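Local coordinates for protein deoxyribodipyrimidine photo-lyase (Oryza sativa Japonica Group, PDB 3UMV) that repairs UV-damaged DNA by using light and an FAD cofactor to split cyclobutane pyrimidine dimers back into separate pyrimidines, at residues A[327-338]-A[431-439]. Sequence-based numbering, arbitrary orientation.
Sequences ADNFCYYQPQYD and PSGYVGCMW. With FAD (flavin-adenine dinucleotide), chain I.
In the helical FAD-binding part of this class II photolyase, the start of helix 431-442 has the flavin on one flank and, on another, residues 327-333, the last turns of helix 310-333; the axes of segments 327-333 and 431-439 cross at 91°. V435 fills the crossing: CG2 sits 3.6 Å from F330 CD2 and 3.8 Å from A327 CB. C331 SG lies against P431 CA at 3.7 Å, while D328, salt-bridged through OD1 to R46, lays OD2 along the proline ring. Past the helix end the chain turns back, and Y337 makes a T-shaped (edge-to-face) stack on Y434, CE1 over the ring centre, the planes 62° apart. One water joins the two hydroxyls, 2.6 Å from Y337 OH and 3.0 Å from Y434 OH; Y337 OH is also hydrogen-bonded to R141 N. A leucine in place of Y434 would probably leave the Y337 edge without its aromatic face and the water without one of its anchors. M438, bent at chi2 and chi3, brings CE to F330 CZ. On the flavin side, G433 CA comes within 3.2 Å of FAD N5 and G436 CA within 3.5 Å of FAD C8, a glycine-lined helix face in the flavin pocket.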
loop_
_atom_site.group_PDB
_atom_site.type_symbol
_atom_site.label_atom_id
_atom_site.label_comp_id
_atom_site.label_asym_id
_atom_site.label_seq_id
_atom_site.Cartn_x
_atom_site.Cartn_y
_atom_site.Cartn_z
ATOM N N ALA A 327 5.130 2.603 -8.677
ATOM C CA ALA A 327 5.391 1.347 -7.985
ATOM C C ALA A 327 4.403 0.262 -8.396
ATOM O O ALA A 327 4.808 -0.892 -8.538
ATOM C CB ALA A 327 5.404 1.521 -6.454
ATOM N N ASP A 328 3.116 0.612 -8.548
ATOM C CA ASP A 328 2.136 -0.359 -9.075
ATOM C C ASP A 328 2.524 -0.796 -10.495
ATOM O O ASP A 328 2.465 -1.979 -10.846
ATOM C CB ASP A 328 0.698 0.176 -9.042
ATOM C CG ASP A 328 -0.096 -0.333 -7.832
ATOM O OD1 ASP A 328 -1.337 -0.547 -7.937
ATOM O OD2 ASP A 328 0.536 -0.532 -6.769
ATOM N N ASN A 329 2.918 0.177 -11.315
ATOM C CA ASN A 329 3.367 -0.107 -12.670
ATOM C C ASN A 329 4.450 -1.178 -12.646
ATOM O O ASN A 329 4.373 -2.170 -13.369
ATOM C CB ASN A 329 3.883 1.169 -13.322
ATOM C CG ASN A 329 4.604 0.908 -14.631
ATOM O OD1 ASN A 329 5.826 0.829 -14.661
ATOM N ND2 ASN A 329 3.850 0.742 -15.705
ATOM N N PHE A 330 5.442 -0.986 -11.782
ATOM C CA PHE A 330 6.565 -1.899 -11.753
ATOM C C PHE A 330 6.158 -3.288 -11.299
ATOM O O PHE A 330 6.478 -4.282 -11.951
ATOM C CB PHE A 330 7.683 -1.353 -10.876
ATOM C CG PHE A 330 8.845 -2.285 -10.753
ATOM C CD1 PHE A 330 9.765 -2.418 -11.792
ATOM C CD2 PHE A 330 9.021 -3.031 -9.607
ATOM C CE1 PHE A 330 10.839 -3.289 -11.674
ATOM C CE2 PHE A 330 10.112 -3.906 -9.489
ATOM C CZ PHE A 330 11.007 -4.028 -10.512
ATOM N N CYS A 331 5.455 -3.375 -10.179
ATOM C CA CYS A 331 5.077 -4.690 -9.680
ATOM C C CYS A 331 4.104 -5.421 -10.628
ATOM O O CYS A 331 4.157 -6.637 -10.759
ATOM C CB CYS A 331 4.513 -4.605 -8.261
ATOM S SG CYS A 331 5.685 -3.990 -7.038
ATOM N N TYR A 332 3.236 -4.673 -11.308
ATOM C CA TYR A 332 2.276 -5.275 -12.225
ATOM C C TYR A 332 2.963 -5.912 -13.441
ATOM O O TYR A 332 2.578 -6.996 -13.869
ATOM C CB TYR A 332 1.242 -4.226 -12.659
ATOM C CG TYR A 332 0.217 -4.755 -13.638
ATOM C CD1 TYR A 332 -0.819 -5.585 -13.207
ATOM C CD2 TYR A 332 0.269 -4.414 -14.984
ATOM C CE1 TYR A 332 -1.758 -6.066 -14.086
ATOM C CE2 TYR A 332 -0.682 -4.893 -15.871
ATOM C CZ TYR A 332 -1.689 -5.719 -15.408
ATOM O OH TYR A 332 -2.641 -6.212 -16.269
ATOM N N TYR A 333 4.001 -5.256 -13.971
ATOM C CA TYR A 333 4.645 -5.710 -15.203
ATOM C C TYR A 333 5.915 -6.523 -14.985
ATOM O O TYR A 333 6.353 -7.228 -15.898
ATOM C CB TYR A 333 4.955 -4.545 -16.159
ATOM C CG TYR A 333 3.742 -3.959 -16.839
ATOM C CD1 TYR A 333 2.990 -4.715 -17.731
ATOM C CD2 TYR A 333 3.343 -2.651 -16.594
ATOM C CE1 TYR A 333 1.873 -4.184 -18.360
ATOM C CE2 TYR A 333 2.227 -2.110 -17.222
ATOM C CZ TYR A 333 1.500 -2.887 -18.102
ATOM O OH TYR A 333 0.394 -2.372 -18.729
ATOM N N GLN A 334 6.509 -6.408 -13.797
ATOM C CA GLN A 334 7.728 -7.145 -13.454
ATOM C C GLN A 334 7.407 -8.193 -12.383
ATOM O O GLN A 334 7.348 -7.874 -11.186
ATOM C CB GLN A 334 8.813 -6.165 -12.982
ATOM C CG GLN A 334 10.143 -6.823 -12.514
ATOM C CD GLN A 334 10.676 -7.876 -13.487
ATOM O OE1 GLN A 334 10.357 -9.061 -13.368
ATOM N NE2 GLN A 334 11.503 -7.449 -14.445
ATOM N N PRO A 335 7.192 -9.450 -12.805
ATOM C CA PRO A 335 6.836 -10.527 -11.869
ATOM C C PRO A 335 7.868 -10.737 -10.770
ATOM O O PRO A 335 7.500 -11.175 -9.687
ATOM C CB PRO A 335 6.786 -11.773 -12.767
ATOM C CG PRO A 335 6.472 -11.259 -14.102
ATOM C CD PRO A 335 7.207 -9.933 -14.197
ATOM N N GLN A 336 9.128 -10.434 -11.048
ATOM C CA GLN A 336 10.201 -10.584 -10.073
ATOM C C GLN A 336 10.545 -9.250 -9.413
ATOM O O GLN A 336 11.712 -8.818 -9.378
ATOM C CB GLN A 336 11.430 -11.228 -10.726
ATOM C CG GLN A 336 11.191 -12.687 -11.085
ATOM C CD GLN A 336 12.308 -13.269 -11.935
ATOM O OE1 GLN A 336 13.181 -13.980 -11.438
ATOM N NE2 GLN A 336 12.289 -12.957 -13.224
ATOM N N TYR A 337 9.520 -8.616 -8.856
ATOM C CA TYR A 337 9.646 -7.252 -8.356
ATOM C C TYR A 337 10.342 -7.175 -7.004
ATOM O O TYR A 337 10.658 -6.086 -6.535
ATOM C CB TYR A 337 8.269 -6.576 -8.287
ATOM C CG TYR A 337 7.244 -7.349 -7.484
ATOM C CD1 TYR A 337 7.333 -7.423 -6.090
ATOM C CD2 TYR A 337 6.204 -8.009 -8.116
ATOM C CE1 TYR A 337 6.402 -8.139 -5.350
ATOM C CE2 TYR A 337 5.261 -8.730 -7.384
ATOM C CZ TYR A 337 5.369 -8.793 -6.015
ATOM O OH TYR A 337 4.429 -9.496 -5.312
ATOM N N ASP A 338 10.604 -8.330 -6.389
ATOM C CA ASP A 338 11.232 -8.375 -5.071
ATOM C C ASP A 338 12.560 -9.129 -5.098
ATOM O O ASP A 338 12.966 -9.709 -4.093
ATOM C CB ASP A 338 10.295 -9.062 -4.058
ATOM C CG ASP A 338 9.907 -10.483 -4.482
ATOM O OD1 ASP A 338 9.433 -11.252 -3.618
ATOM O OD2 ASP A 338 10.085 -10.842 -5.668
ATOM N N PRO A 431 3.408 -2.627 -2.829
ATOM C CA PRO A 431 4.246 -2.386 -4.007
ATOM C C PRO A 431 5.323 -1.317 -3.757
ATOM O O PRO A 431 6.466 -1.452 -4.191
ATOM C CB PRO A 431 3.231 -1.917 -5.048
ATOM C CG PRO A 431 1.963 -2.638 -4.640
ATOM C CD PRO A 431 1.969 -2.585 -3.149
ATOM N N SER A 432 4.953 -0.251 -3.061
ATOM C CA SER A 432 5.899 0.819 -2.779
ATOM C C SER A 432 7.006 0.430 -1.810
ATOM O O SER A 432 8.042 1.067 -1.790
ATOM C CB SER A 432 5.185 2.071 -2.263
ATOM O OG SER A 432 4.283 2.588 -3.233
ATOM N N GLY A 433 6.778 -0.590 -0.986
ATOM C CA GLY A 433 7.831 -1.123 -0.135
ATOM C C GLY A 433 8.856 -1.908 -0.928
ATOM O O GLY A 433 10.064 -1.718 -0.758
ATOM N N TYR A 434 8.376 -2.797 -1.790
ATOM C CA TYR A 434 9.265 -3.537 -2.665
ATOM C C TYR A 434 10.030 -2.567 -3.532
ATOM O O TYR A 434 11.257 -2.675 -3.680
ATOM C CB TYR A 434 8.479 -4.507 -3.541
ATOM C CG TYR A 434 7.802 -5.604 -2.742
ATOM C CD1 TYR A 434 6.436 -5.633 -2.589
ATOM C CD2 TYR A 434 8.553 -6.607 -2.146
ATOM C CE1 TYR A 434 5.818 -6.623 -1.856
ATOM C CE2 TYR A 434 7.949 -7.615 -1.428
ATOM C CZ TYR A 434 6.584 -7.624 -1.288
ATOM O OH TYR A 434 5.991 -8.643 -0.570
ATOM N N VAL A 435 9.316 -1.594 -4.094
ATOM C CA VAL A 435 9.951 -0.636 -4.991
ATOM C C VAL A 435 10.948 0.287 -4.270
ATOM O O VAL A 435 11.998 0.593 -4.820
ATOM C CB VAL A 435 8.929 0.124 -5.881
ATOM C CG1 VAL A 435 9.587 1.293 -6.656
ATOM C CG2 VAL A 435 8.328 -0.869 -6.877
ATOM N N GLY A 436 10.626 0.705 -3.047
ATOM C CA GLY A 436 11.548 1.503 -2.242
ATOM C C GLY A 436 12.860 0.773 -1.977
ATOM O O GLY A 436 13.948 1.338 -2.129
ATOM N N CYS A 437 12.759 -0.494 -1.592
ATOM C CA CYS A 437 13.952 -1.316 -1.346
ATOM C C CYS A 437 14.738 -1.502 -2.641
ATOM O O CYS A 437 15.981 -1.404 -2.643
ATOM C CB CYS A 437 13.559 -2.667 -0.744
ATOM S SG CYS A 437 12.901 -2.526 0.940
ATOM N N MET A 438 14.016 -1.757 -3.739
ATOM C CA MET A 438 14.660 -1.894 -5.042
ATOM C C MET A 438 15.298 -0.587 -5.514
ATOM O O MET A 438 16.341 -0.603 -6.154
ATOM C CB MET A 438 13.679 -2.421 -6.088
ATOM C CG MET A 438 13.232 -3.837 -5.857
ATOM S SD MET A 438 14.432 -5.075 -6.413
ATOM C CE MET A 438 14.158 -5.021 -8.198
ATOM N N TRP A 439 14.672 0.549 -5.219
ATOM C CA TRP A 439 15.289 1.823 -5.606
ATOM C C TRP A 439 16.632 1.967 -4.886
ATOM O O TRP A 439 17.646 2.347 -5.469
ATOM C CB TRP A 439 14.367 2.994 -5.246
ATOM C CG TRP A 439 14.915 4.355 -5.599
ATOM C CD1 TRP A 439 14.679 5.066 -6.748
ATOM C CD2 TRP A 439 15.766 5.181 -4.788
ATOM N NE1 TRP A 439 15.344 6.269 -6.704
ATOM C CE2 TRP A 439 16.015 6.364 -5.513
ATOM C CE3 TRP A 439 16.345 5.029 -3.528
ATOM C CZ2 TRP A 439 16.820 7.386 -5.015
ATOM C CZ3 TRP A 439 17.144 6.053 -3.030
ATOM C CH2 TRP A 439 17.373 7.208 -3.776
HETATM P PA FAD I . 4.560 11.731 2.150
HETATM O O1A FAD I . 5.878 12.387 1.869
HETATM O O2A FAD I . 3.549 12.622 2.817
HETATM O O5B FAD I . 3.994 11.143 0.774
HETATM C C5B FAD I . 2.612 11.074 0.501
HETATM C C4B FAD I . 2.298 9.792 -0.278
HETATM O O4B FAD I . 3.024 9.719 -1.496
HETATM C C3B FAD I . 2.712 8.550 0.487
HETATM O O3B FAD I . 1.730 8.167 1.421
HETATM C C2B FAD I . 2.834 7.550 -0.624
HETATM O O2B FAD I . 1.544 7.144 -1.040
HETATM C C1B FAD I . 3.419 8.385 -1.734
HETATM N N9A FAD I . 4.887 8.278 -1.758
HETATM C C8A FAD I . 5.799 9.102 -1.153
HETATM N N7A FAD I . 7.034 8.635 -1.449
HETATM C C5A FAD I . 6.916 7.518 -2.220
HETATM C C6A FAD I . 7.826 6.635 -2.813
HETATM N N6A FAD I . 9.142 6.840 -2.769
HETATM N N1A FAD I . 7.364 5.574 -3.561
HETATM C C2A FAD I . 6.011 5.391 -3.731
HETATM N N3A FAD I . 5.116 6.258 -3.144
HETATM C C4A FAD I . 5.566 7.304 -2.416
HETATM N N1 FAD I . 6.024 3.324 0.996
HETATM C C2 FAD I . 4.940 2.606 1.410
HETATM O O2 FAD I . 3.824 3.084 1.200
HETATM N N3 FAD I . 5.102 1.373 2.019
HETATM C C4 FAD I . 6.368 0.858 2.234
HETATM O O4 FAD I . 6.509 -0.240 2.783
HETATM C C4X FAD I . 7.465 1.591 1.799
HETATM N N5 FAD I . 8.749 1.141 1.996
HETATM C C5X FAD I . 9.826 1.874 1.539
HETATM C C6 FAD I . 11.130 1.391 1.715
HETATM C C7 FAD I . 12.222 2.134 1.258
HETATM C C7M FAD I . 13.612 1.584 1.447
HETATM C C8 FAD I . 12.000 3.365 0.635
HETATM C C8M FAD I . 13.131 4.209 0.127
HETATM C C9 FAD I . 10.708 3.837 0.478
HETATM C C9A FAD I . 9.628 3.097 0.923
HETATM N N10 FAD I . 8.345 3.579 0.765
HETATM C C10 FAD I . 7.284 2.818 1.195
HETATM C "C1'" FAD I . 8.064 4.919 0.100
HETATM C "C2'" FAD I . 8.010 6.126 1.090
HETATM O "O2'" FAD I . 9.111 6.187 2.005
HETATM C "C3'" FAD I . 6.713 6.200 1.916
HETATM O "O3'" FAD I . 5.611 6.096 1.053
HETATM C "C4'" FAD I . 6.577 7.498 2.715
HETATM O "O4'" FAD I . 7.672 7.631 3.601
HETATM C "C5'" FAD I . 5.248 7.455 3.469
HETATM O "O5'" FAD I . 5.091 8.452 4.450
HETATM P P FAD I . 4.039 9.638 4.199
HETATM O O1P FAD I . 2.685 9.081 3.806
HETATM O O2P FAD I . 3.976 10.512 5.424
HETATM O O3P FAD I . 4.834 10.371 3.002
HETATM O O HOH W 1 4.641 -10.181 -2.813
#